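Local coordinates for CRISPR-associated endonuclease Cas9 (Campylobacter jejuni subsp. jejuni serotype O:2, PDB 5X2H), which binds crRNA and tracrRNA and cleaves both strands of crRNA-matched invading DNA with HNH and discontinuous RuvC-like nuclease domains, at residues P107-L110 / R111-L115; G169-Y173 / K174-Q178. All coordinates share one frame; numbering follows the deposited sequence.

Contact 1: P107-L110 / R111-L115. With nucleotides of chain B.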
ATOM      1  N   PRO A 107      32.427  21.464  -8.638  1.00 54.94           N
ATOM      2  CA  PRO A 107      32.816  20.883  -7.344  1.00 53.24           C
ATOM      3  C   PRO A 107      33.783  19.723  -7.482  1.00 55.11           C
ATOM      4  O   PRO A 107      34.537  19.440  -6.544  1.00 57.68           O
ATOM      5  CB  PRO A 107      31.477  20.429  -6.741  1.00 52.64           C
ATOM      6  CG  PRO A 107      30.422  21.149  -7.518  1.00 51.96           C
ATOM      7  CD  PRO A 107      30.984  21.327  -8.894  1.00 51.62           C
ATOM      8  N   TYR A 108      33.782  19.037  -8.628  1.00 55.81           N
ATOM      9  CA  TYR A 108      34.727  17.944  -8.831  1.00 58.61           C
ATOM     10  C   TYR A 108      36.156  18.462  -8.915  1.00 62.70           C
ATOM     11  O   TYR A 108      37.085  17.813  -8.422  1.00 66.39           O
ATOM     12  CB  TYR A 108      34.357  17.157 -10.086  1.00 55.13           C
ATOM     13  CG  TYR A 108      32.968  16.569 -10.025  1.00 52.15           C
ATOM     14  CD1 TYR A 108      32.717  15.414  -9.297  1.00 49.21           C
ATOM     15  CD2 TYR A 108      31.908  17.171 -10.688  1.00 52.00           C
ATOM     16  CE1 TYR A 108      31.446  14.875  -9.227  1.00 47.14           C
ATOM     17  CE2 TYR A 108      30.632  16.638 -10.625  1.00 50.90           C
ATOM     18  CZ  TYR A 108      30.408  15.490  -9.897  1.00 50.32           C
ATOM     19  OH  TYR A 108      29.137  14.960  -9.837  1.00 48.70           O
ATOM     20  N   GLU A 109      36.354  19.630  -9.530  1.00 64.71           N
ATOM     21  CA  GLU A 109      37.686  20.224  -9.543  1.00 68.07           C
ATOM     22  C   GLU A 109      38.036  20.810  -8.183  1.00 69.24           C
ATOM     23  O   GLU A 109      39.184  20.710  -7.733  1.00 71.34           O
ATOM     24  CB  GLU A 109      37.785  21.296 -10.628  1.00 70.46           C
ATOM     25  CG  GLU A 109      39.141  21.989 -10.663  1.00 75.34           C
ATOM     26  CD  GLU A 109      39.374  22.778 -11.936  1.00 77.57           C
ATOM     27  OE1 GLU A 109      38.395  23.038 -12.666  1.00 76.13           O
ATOM     28  OE2 GLU A 109      40.541  23.132 -12.206  1.00 80.82           O
ATOM     29  N   LEU A 110      37.059  21.428  -7.512  1.00 67.17           N
ATOM     30  CA  LEU A 110      37.305  21.960  -6.177  1.00 66.78           C
ATOM     31  C   LEU A 110      37.681  20.851  -5.205  1.00 63.31           C
ATOM     32  O   LEU A 110      38.546  21.039  -4.340  1.00 62.95           O
ATOM     33  CB  LEU A 110      36.075  22.717  -5.675  1.00 65.80           C
ATOM     34  CG  LEU A 110      35.724  24.029  -6.376  1.00 67.80           C
ATOM     35  CD1 LEU A 110      34.552  24.691  -5.671  1.00 66.36           C
ATOM     36  CD2 LEU A 110      36.926  24.961  -6.417  1.00 70.08           C
ATOM     37  N   ARG A 111      37.047  19.683  -5.335  1.00 61.48           N
ATOM     38  CA  ARG A 111      37.350  18.565  -4.451  1.00 60.14           C
ATOM     39  C   ARG A 111      38.707  17.942  -4.750  1.00 64.88           C
ATOM     40  O   ARG A 111      39.279  17.288  -3.871  1.00 67.73           O
ATOM     41  CB  ARG A 111      36.246  17.509  -4.543  1.00 54.52           C
ATOM     42  CG  ARG A 111      34.976  17.892  -3.793  1.00 52.10           C
ATOM     43  CD  ARG A 111      33.758  17.141  -4.306  1.00 50.50           C
ATOM     44  NE  ARG A 111      33.857  15.700  -4.096  1.00 51.12           N
ATOM     45  CZ  ARG A 111      32.936  14.826  -4.490  1.00 51.17           C
ATOM     46  NH1 ARG A 111      31.846  15.247  -5.119  1.00 46.52           N
ATOM     47  NH2 ARG A 111      33.106  13.531  -4.258  1.00 51.49           N
ATOM     48  N   PHE A 112      39.236  18.126  -5.963  1.00 65.91           N
ATOM     49  CA  PHE A 112      40.599  17.683  -6.236  1.00 70.10           C
ATOM     50  C   PHE A 112      41.622  18.670  -5.688  1.00 71.77           C
ATOM     51  O   PHE A 112      42.645  18.258  -5.131  1.00 76.22           O
ATOM     52  CB  PHE A 112      40.811  17.477  -7.737  1.00 69.03           C
ATOM     53  CG  PHE A 112      42.241  17.194  -8.106  1.00 72.10           C
ATOM     54  CD1 PHE A 112      42.850  16.014  -7.714  1.00 73.78           C
ATOM     55  CD2 PHE A 112      42.979  18.113  -8.836  1.00 74.38           C
ATOM     56  CE1 PHE A 112      44.170  15.754  -8.041  1.00 77.88           C
ATOM     57  CE2 PHE A 112      44.301  17.857  -9.170  1.00 76.58           C
ATOM     58  CZ  PHE A 112      44.896  16.676  -8.772  1.00 71.96           C
ATOM     59  N   ARG A 113      41.363  19.974  -5.836  1.00 69.19           N
ATOM     60  CA  ARG A 113      42.266  20.979  -5.282  1.00 68.83           C
ATOM     61  C   ARG A 113      42.402  20.830  -3.774  1.00 70.48           C
ATOM     62  O   ARG A 113      43.479  21.065  -3.214  1.00 75.38           O
ATOM     63  CB  ARG A 113      41.766  22.385  -5.609  1.00 66.91           C
ATOM     64  CG  ARG A 113      41.757  22.759  -7.071  1.00 69.39           C
ATOM     65  CD  ARG A 113      41.249  24.182  -7.210  1.00 72.20           C
ATOM     66  NE  ARG A 113      41.164  24.628  -8.595  1.00 75.17           N
ATOM     67  CZ  ARG A 113      40.665  25.803  -8.962  1.00 77.37           C
ATOM     68  NH1 ARG A 113      40.206  26.642  -8.043  1.00 76.76           N
ATOM     69  NH2 ARG A 113      40.624  26.140 -10.243  1.00 79.26           N
ATOM     70  N   ALA A 114      41.314  20.443  -3.100  1.00 67.18           N
ATOM     71  CA  ALA A 114      41.315  20.343  -1.646  1.00 64.19           C
ATOM     72  C   ALA A 114      42.360  19.364  -1.132  1.00 68.22           C
ATOM     73  O   ALA A 114      42.750  19.450   0.038  1.00 70.22           O
ATOM     74  CB  ALA A 114      39.930  19.931  -1.147  1.00 61.63           C
ATOM     75  N   LEU A 115      42.818  18.437  -1.972  1.00 67.83           N
ATOM     76  CA  LEU A 115      43.876  17.515  -1.585  1.00 70.19           C
ATOM     77  C   LEU A 115      45.269  18.102  -1.768  1.00 75.95           C
ATOM     78  O   LEU A 115      46.249  17.454  -1.385  1.00 78.32           O
ATOM     79  CB  LEU A 115      43.758  16.221  -2.394  1.00 67.61           C
ATOM     80  CG  LEU A 115      42.352  15.633  -2.538  1.00 71.54           C
ATOM     81  CD1 LEU A 115      42.370  14.422  -3.457  1.00 72.47           C
ATOM     82  CD2 LEU A 115      41.771  15.267  -1.181  1.00 63.27           C
TER
ATOM     83  P     A B  44      26.933  17.722 -10.910  1.00 45.82           P
ATOM     84  OP1   A B  44      27.409  16.868  -9.795  1.00 47.91           O
ATOM     85  OP2   A B  44      25.726  17.314 -11.670  1.00 46.71           O
ATOM     86  O5'   A B  44      26.669  19.184 -10.337  1.00 47.02           O
ATOM     87  C5'   A B  44      27.707  19.914  -9.699  1.00 46.48           C
ATOM     88  C4'   A B  44      27.328  21.362  -9.519  1.00 49.15           C
ATOM     89  O4'   A B  44      27.084  21.980 -10.809  1.00 47.04           O
ATOM     90  C3'   A B  44      26.050  21.612  -8.738  1.00 47.48           C
ATOM     91  O3'   A B  44      26.266  21.560  -7.342  1.00 49.06           O
ATOM     92  C2'   A B  44      25.608  22.983  -9.235  1.00 51.14           C
ATOM     93  O2'   A B  44      26.321  24.014  -8.566  1.00 53.71           O
ATOM     94  C1'   A B  44      26.064  22.949 -10.695  1.00 52.27           C
ATOM     95  N9    A B  44      24.972  22.606 -11.631  1.00 49.93           N
ATOM     96  C8    A B  44      24.724  21.400 -12.238  1.00 49.89           C
ATOM     97  N7    A B  44      23.680  21.410 -13.034  1.00 49.05           N
ATOM     98  C5    A B  44      23.212  22.714 -12.953  1.00 51.46           C
ATOM     99  C6    A B  44      22.130  23.376 -13.566  1.00 52.20           C
ATOM    100  N6    A B  44      21.284  22.791 -14.419  1.00 53.14           N
ATOM    101  N1    A B  44      21.937  24.680 -13.270  1.00 52.07           N
ATOM    102  C2    A B  44      22.784  25.272 -12.418  1.00 54.61           C
ATOM    103  N3    A B  44      23.836  24.760 -11.782  1.00 54.54           N
ATOM    104  C4    A B  44      23.999  23.462 -12.094  1.00 51.58           C
ATOM    105  P     U B  43      27.190  15.158 -15.940  1.00 47.50           P
ATOM    106  OP1   U B  43      27.674  14.029 -15.107  1.00 48.70           O
ATOM    107  OP2   U B  43      25.754  15.245 -16.299  1.00 48.70           O
ATOM    108  O5'   U B  43      27.573  16.516 -15.208  1.00 47.62           O
ATOM    109  C5'   U B  43      28.913  16.778 -14.828  1.00 51.50           C
ATOM    110  C4'   U B  43      29.046  18.141 -14.207  1.00 50.91           C
ATOM    111  O4'   U B  43      28.930  19.172 -15.227  1.00 49.92           O
ATOM    112  C3'   U B  43      27.977  18.519 -13.194  1.00 47.36           C
ATOM    113  O3'   U B  43      28.170  17.922 -11.923  1.00 50.28           O
ATOM    114  C2'   U B  43      28.069  20.036 -13.190  1.00 50.23           C
ATOM    115  O2'   U B  43      29.216  20.461 -12.466  1.00 55.36           O
ATOM    116  C1'   U B  43      28.313  20.318 -14.674  1.00 52.09           C
ATOM    117  N1    U B  43      27.046  20.580 -15.395  1.00 50.58           N
ATOM    118  C2    U B  43      26.478  21.829 -15.235  1.00 51.89           C
ATOM    119  O2    U B  43      26.976  22.701 -14.540  1.00 52.53           O
ATOM    120  N3    U B  43      25.307  22.023 -15.921  1.00 51.46           N
ATOM    121  C4    U B  43      24.656  21.114 -16.729  1.00 50.57           C
ATOM    122  O4    U B  43      23.605  21.443 -17.282  1.00 49.30           O
ATOM    123  C5    U B  43      25.306  19.844 -16.839  1.00 49.24           C
ATOM    124  C6    U B  43      26.449  19.626 -16.182  1.00 46.51           C
TER
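Arg111 N bonds to Pro107 O at 2.8 Å, the first of the i to i+4 backbone bonds that run along this short helix. In the same way Phe112 N bonds to Tyr108 O, Arg113 N to Glu109 O and Ala114 N to Leu110 O.

The charged pair one turn apart is Glu109 and Arg113. Glu109 CG stands anti to the backbone N (chi1 178°) and the chain runs out extended, which carries OE2 to 3.6 Å from Arg113 NH2. This salt bridge is long, and the carboxylate and guanidinium planes are turned 75° from each other, so it is not a flat two-bond pairing. Arg113 NH1 also passes Leu110 CD2 at 4.0 Å.

Tyr108 and Arg111 lie alongside one another and point the same way; the aliphatic part of Arg111 folds over Pro107 O, while its NE forms a salt bridge with Glu209.

Contact with the guide RNA comes from the start of the helix. Tyr108 OH donates to OP1 of A44 of chain B at 2.6 Å, and Pro107 CD packs on C5' of the same nucleotide at 3.7 Å.

Around helix 107-113, helix 121-133 receives Leu110, helix 203-219 receives Ala114 and Leu115, and helix 168-175 packs against Tyr108 and Phe112.

Contact 2: G169-Y173 / K174-Q178; sequences GEYLY and KEYFQ. With nucleotides of chain B.
Tyr171 and Tyr176 are brought together by different first torsions: Tyr171 CG is anti to its backbone N (chi1 167°), whereas Tyr176 CG lies beside its own N and anti to the carbonyl carbon (chi1 -55°). The two rings consequently meet as an offset edge-to-face pair, the edge of Tyr176 directed at the face of Tyr171, with planes at 83° and centroids 5.6 Å apart. Tyr176 CE2 is the atom on Tyr171 CZ, at 3.7 Å, and Tyr176 OH donates to Tyr171 OH at 3.0 Å. Tyr171 OH also bonds to Asn158 OD1, so a second partner helps fix the ring. Beside this, Leu172 CD2 meets Tyr176 CD2 at the ring edge, while Arg199 makes a cation-pi contact with Tyr176.

Tyr173 and Phe177 meet differently. Their planes are near parallel but slid apart, so the rings barely overlap and meet mainly through Tyr173 CD1 and Phe177 CD2, 3.6 Å apart.

On another flank of the helix, Lys174, extended beyond CG, crosses Glu170 at a slant and puts NZ 2.9 Å from Glu170 OE2 in a salt bridge that uses the anti lone pair of OE2. The other oxygen, OE1, accepts from Gln166 N.

Backbone bonding shows how the helix finishes. Leu172 O accepts twice, from Tyr176 N at 3.2 Å and from Phe177 N at 2.9 Å; the second donor lies nearly in line with the carbonyl. The chain then turns away, and Gln178 NE2 lies 2.5 Å from the ribose O2' of U28 of chain B, a hydrogen bond so short that its length is to be read with caution.

Such an arrangement is characteristic of a helix C-terminus that unwinds through a wider i to i+5 turn, here probably bringing a loop residue to the RNA.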
ATOM      1  N   GLY A 169      36.263  12.241  -4.913  1.00 56.04           N
ATOM      2  CA  GLY A 169      36.315  13.438  -5.738  1.00 56.86           C
ATOM      3  C   GLY A 169      37.388  13.368  -6.808  1.00 58.46           C
ATOM      4  O   GLY A 169      37.134  13.658  -7.979  1.00 58.63           O
ATOM      5  N   GLU A 170      38.605  12.979  -6.418  1.00 57.77           N
ATOM      6  CA  GLU A 170      39.681  12.840  -7.396  1.00 62.02           C
ATOM      7  C   GLU A 170      39.347  11.773  -8.432  1.00 62.31           C
ATOM      8  O   GLU A 170      39.632  11.941  -9.624  1.00 64.44           O
ATOM      9  CB  GLU A 170      40.995  12.501  -6.691  1.00 63.85           C
ATOM     10  CG  GLU A 170      42.159  12.261  -7.642  1.00 68.12           C
ATOM     11  CD  GLU A 170      43.397  11.743  -6.938  1.00 67.46           C
ATOM     12  OE1 GLU A 170      43.299  11.366  -5.752  1.00 68.18           O
ATOM     13  OE2 GLU A 170      44.472  11.710  -7.574  1.00 71.05           O
ATOM     14  N   TYR A 171      38.740  10.670  -7.993  1.00 61.94           N
ATOM     15  CA  TYR A 171      38.379   9.593  -8.909  1.00 65.45           C
ATOM     16  C   TYR A 171      37.400  10.077  -9.973  1.00 64.88           C
ATOM     17  O   TYR A 171      37.615   9.867 -11.171  1.00 66.13           O
ATOM     18  CB  TYR A 171      37.796   8.425  -8.115  1.00 63.85           C
ATOM     19  CG  TYR A 171      37.101   7.361  -8.934  1.00 62.75           C
ATOM     20  CD1 TYR A 171      37.794   6.614  -9.879  1.00 64.07           C
ATOM     21  CD2 TYR A 171      35.755   7.079  -8.737  1.00 60.91           C
ATOM     22  CE1 TYR A 171      37.160   5.631 -10.620  1.00 62.91           C
ATOM     23  CE2 TYR A 171      35.113   6.099  -9.468  1.00 60.47           C
ATOM     24  CZ  TYR A 171      35.818   5.377 -10.407  1.00 62.31           C
ATOM     25  OH  TYR A 171      35.173   4.403 -11.131  1.00 61.51           O
ATOM     26  N   LEU A 172      36.323  10.743  -9.553  1.00 61.79           N
ATOM     27  CA  LEU A 172      35.345  11.236 -10.517  1.00 60.72           C
ATOM     28  C   LEU A 172      35.924  12.360 -11.368  1.00 62.02           C
ATOM     29  O   LEU A 172      35.611  12.468 -12.560  1.00 62.60           O
ATOM     30  CB  LEU A 172      34.084  11.706  -9.794  1.00 53.97           C
ATOM     31  CG  LEU A 172      33.301  10.626  -9.044  1.00 54.56           C
ATOM     32  CD1 LEU A 172      32.091  11.225  -8.335  1.00 47.36           C
ATOM     33  CD2 LEU A 172      32.878   9.515  -9.997  1.00 51.82           C
ATOM     34  N   TYR A 173      36.770  13.205 -10.776  1.00 59.11           N
ATOM     35  CA  TYR A 173      37.301  14.348 -11.511  1.00 63.14           C
ATOM     36  C   TYR A 173      38.290  13.912 -12.584  1.00 71.26           C
ATOM     37  O   TYR A 173      38.357  14.522 -13.657  1.00 77.01           O
ATOM     38  CB  TYR A 173      37.957  15.331 -10.541  1.00 63.46           C
ATOM     39  CG  TYR A 173      38.712  16.451 -11.217  1.00 62.15           C
ATOM     40  CD1 TYR A 173      38.036  17.457 -11.896  1.00 61.96           C
ATOM     41  CD2 TYR A 173      40.099  16.506 -11.171  1.00 66.24           C
ATOM     42  CE1 TYR A 173      38.721  18.482 -12.516  1.00 65.22           C
ATOM     43  CE2 TYR A 173      40.794  17.532 -11.789  1.00 67.86           C
ATOM     44  CZ  TYR A 173      40.099  18.516 -12.458  1.00 67.46           C
ATOM     45  OH  TYR A 173      40.777  19.541 -13.073  1.00 69.03           O
ATOM     46  N   LYS A 174      39.059  12.858 -12.320  1.00 71.03           N
ATOM     47  CA  LYS A 174      40.106  12.438 -13.243  1.00 73.62           C
ATOM     48  C   LYS A 174      39.656  11.356 -14.212  1.00 74.03           C
ATOM     49  O   LYS A 174      40.207  11.260 -15.315  1.00 76.85           O
ATOM     50  CB  LYS A 174      41.325  11.943 -12.464  1.00 74.01           C
ATOM     51  CG  LYS A 174      42.122  13.046 -11.800  1.00 74.07           C
ATOM     52  CD  LYS A 174      43.360  12.487 -11.125  1.00 76.91           C
ATOM     53  CE  LYS A 174      44.318  13.593 -10.723  1.00 76.13           C
ATOM     54  NZ  LYS A 174      45.449  13.067  -9.914  1.00 78.27           N
ATOM     55  N   GLU A 175      38.676  10.538 -13.835  1.00 71.63           N
ATOM     56  CA  GLU A 175      38.240   9.440 -14.687  1.00 73.04           C
ATOM     57  C   GLU A 175      37.071   9.808 -15.588  1.00 71.91           C
ATOM     58  O   GLU A 175      36.952   9.255 -16.687  1.00 73.23           O
ATOM     59  CB  GLU A 175      37.854   8.226 -13.835  1.00 72.72           C
ATOM     60  CG  GLU A 175      39.030   7.514 -13.192  1.00 75.96           C
ATOM     61  CD  GLU A 175      39.821   6.684 -14.184  1.00 81.26           C
ATOM     62  OE1 GLU A 175      39.270   6.351 -15.255  1.00 82.23           O
ATOM     63  OE2 GLU A 175      40.993   6.366 -13.892  1.00 84.64           O
ATOM     64  N   TYR A 176      36.210  10.725 -15.161  1.00 68.79           N
ATOM     65  CA  TYR A 176      34.997  10.980 -15.930  1.00 66.23           C
ATOM     66  C   TYR A 176      34.745  12.451 -16.225  1.00 65.32           C
ATOM     67  O   TYR A 176      34.246  12.769 -17.307  1.00 62.93           O
ATOM     68  CB  TYR A 176      33.784  10.386 -15.192  1.00 63.75           C
ATOM     69  CG  TYR A 176      33.934   8.918 -14.864  1.00 63.04           C
ATOM     70  CD1 TYR A 176      33.938   7.958 -15.870  1.00 61.87           C
ATOM     71  CD2 TYR A 176      34.071   8.489 -13.550  1.00 61.53           C
ATOM     72  CE1 TYR A 176      34.079   6.616 -15.577  1.00 62.28           C
ATOM     73  CE2 TYR A 176      34.212   7.148 -13.247  1.00 61.90           C
ATOM     74  CZ  TYR A 176      34.215   6.216 -14.263  1.00 63.10           C
ATOM     75  OH  TYR A 176      34.354   4.880 -13.965  1.00 63.80           O
ATOM     76  N   PHE A 177      35.072  13.355 -15.301  1.00 64.34           N
ATOM     77  CA  PHE A 177      34.663  14.747 -15.458  1.00 61.50           C
ATOM     78  C   PHE A 177      35.304  15.376 -16.687  1.00 60.98           C
ATOM     79  O   PHE A 177      36.529  15.509 -16.763  1.00 61.55           O
ATOM     80  CB  PHE A 177      35.005  15.561 -14.214  1.00 61.47           C
ATOM     81  CG  PHE A 177      34.655  17.015 -14.346  1.00 60.96           C
ATOM     82  CD1 PHE A 177      33.337  17.433 -14.251  1.00 58.37           C
ATOM     83  CD2 PHE A 177      35.638  17.960 -14.595  1.00 60.99           C
ATOM     84  CE1 PHE A 177      33.008  18.768 -14.383  1.00 58.27           C
ATOM     85  CE2 PHE A 177      35.316  19.296 -14.730  1.00 59.75           C
ATOM     86  CZ  PHE A 177      34.001  19.700 -14.626  1.00 59.90           C
ATOM     87  N   GLN A 178      34.459  15.774 -17.641  1.00 61.21           N
ATOM     88  CA  GLN A 178      34.892  16.415 -18.884  1.00 62.67           C
ATOM     89  C   GLN A 178      35.950  15.582 -19.602  1.00 64.59           C
ATOM     90  O   GLN A 178      36.899  16.109 -20.185  1.00 64.63           O
ATOM     91  CB  GLN A 178      35.390  17.838 -18.630  1.00 60.88           C
ATOM     92  CG  GLN A 178      34.285  18.797 -18.218  1.00 60.83           C
ATOM     93  CD  GLN A 178      34.733  20.241 -18.194  1.00 63.44           C
ATOM     94  OE1 GLN A 178      35.924  20.539 -18.305  1.00 66.11           O
ATOM     95  NE2 GLN A 178      33.775  21.153 -18.056  1.00 60.27           N
TER
ATOM     96  P     U B  28      31.351  29.651 -18.536  1.00 70.50           P
ATOM     97  OP1   U B  28      32.572  30.478 -18.351  1.00 74.14           O
ATOM     98  OP2   U B  28      30.474  29.881 -19.713  1.00 69.36           O
ATOM     99  O5'   U B  28      31.803  28.124 -18.557  1.00 71.31           O
ATOM    100  C5'   U B  28      32.741  27.625 -17.615  1.00 74.13           C
ATOM    101  C4'   U B  28      33.042  26.168 -17.864  1.00 72.69           C
ATOM    102  O4'   U B  28      31.844  25.375 -17.654  1.00 67.88           O
ATOM    103  C3'   U B  28      33.472  25.816 -19.280  1.00 71.37           C
ATOM    104  O3'   U B  28      34.842  26.072 -19.528  1.00 74.87           O
ATOM    105  C2'   U B  28      33.093  24.346 -19.390  1.00 69.84           C
ATOM    106  O2'   U B  28      34.053  23.532 -18.734  1.00 72.67           O
ATOM    107  C1'   U B  28      31.798  24.310 -18.582  1.00 65.97           C
ATOM    108  N1    U B  28      30.605  24.482 -19.445  1.00 60.40           N
ATOM    109  C2    U B  28      30.164  23.391 -20.173  1.00 58.01           C
ATOM    110  O2    U B  28      30.706  22.298 -20.141  1.00 56.97           O
ATOM    111  N3    U B  28      29.055  23.619 -20.953  1.00 57.36           N
ATOM    112  C4    U B  28      28.359  24.803 -21.077  1.00 56.30           C
ATOM    113  O4    U B  28      27.376  24.859 -21.816  1.00 55.88           O
ATOM    114  C5    U B  28      28.880  25.884 -20.297  1.00 56.62           C
ATOM    115  C6    U B  28      29.954  25.689 -19.527  1.00 59.68           C
TER

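Contacts 1 and 2 lie on separate short helices, 107-113 and 168-175, whose contact centres are 10 Å apart and which pack directly: Tyr108 O meets Tyr173 CB at 3.4 Å, and the rings of Phe112 and Tyr173 meet with planes about 20° apart. Contact 1 is mostly buried and contact 2 only partly so. The chemistry differs too: 107-115 is held chiefly by regular helical backbone bonds and one long salt bridge, whereas 169-178 adds aromatic pairs and a short salt bridge around a helix end. Both touch the RNA, contact 1 through a phosphate at its helix start, contact 2 through a ribose hydroxyl beyond its helix end.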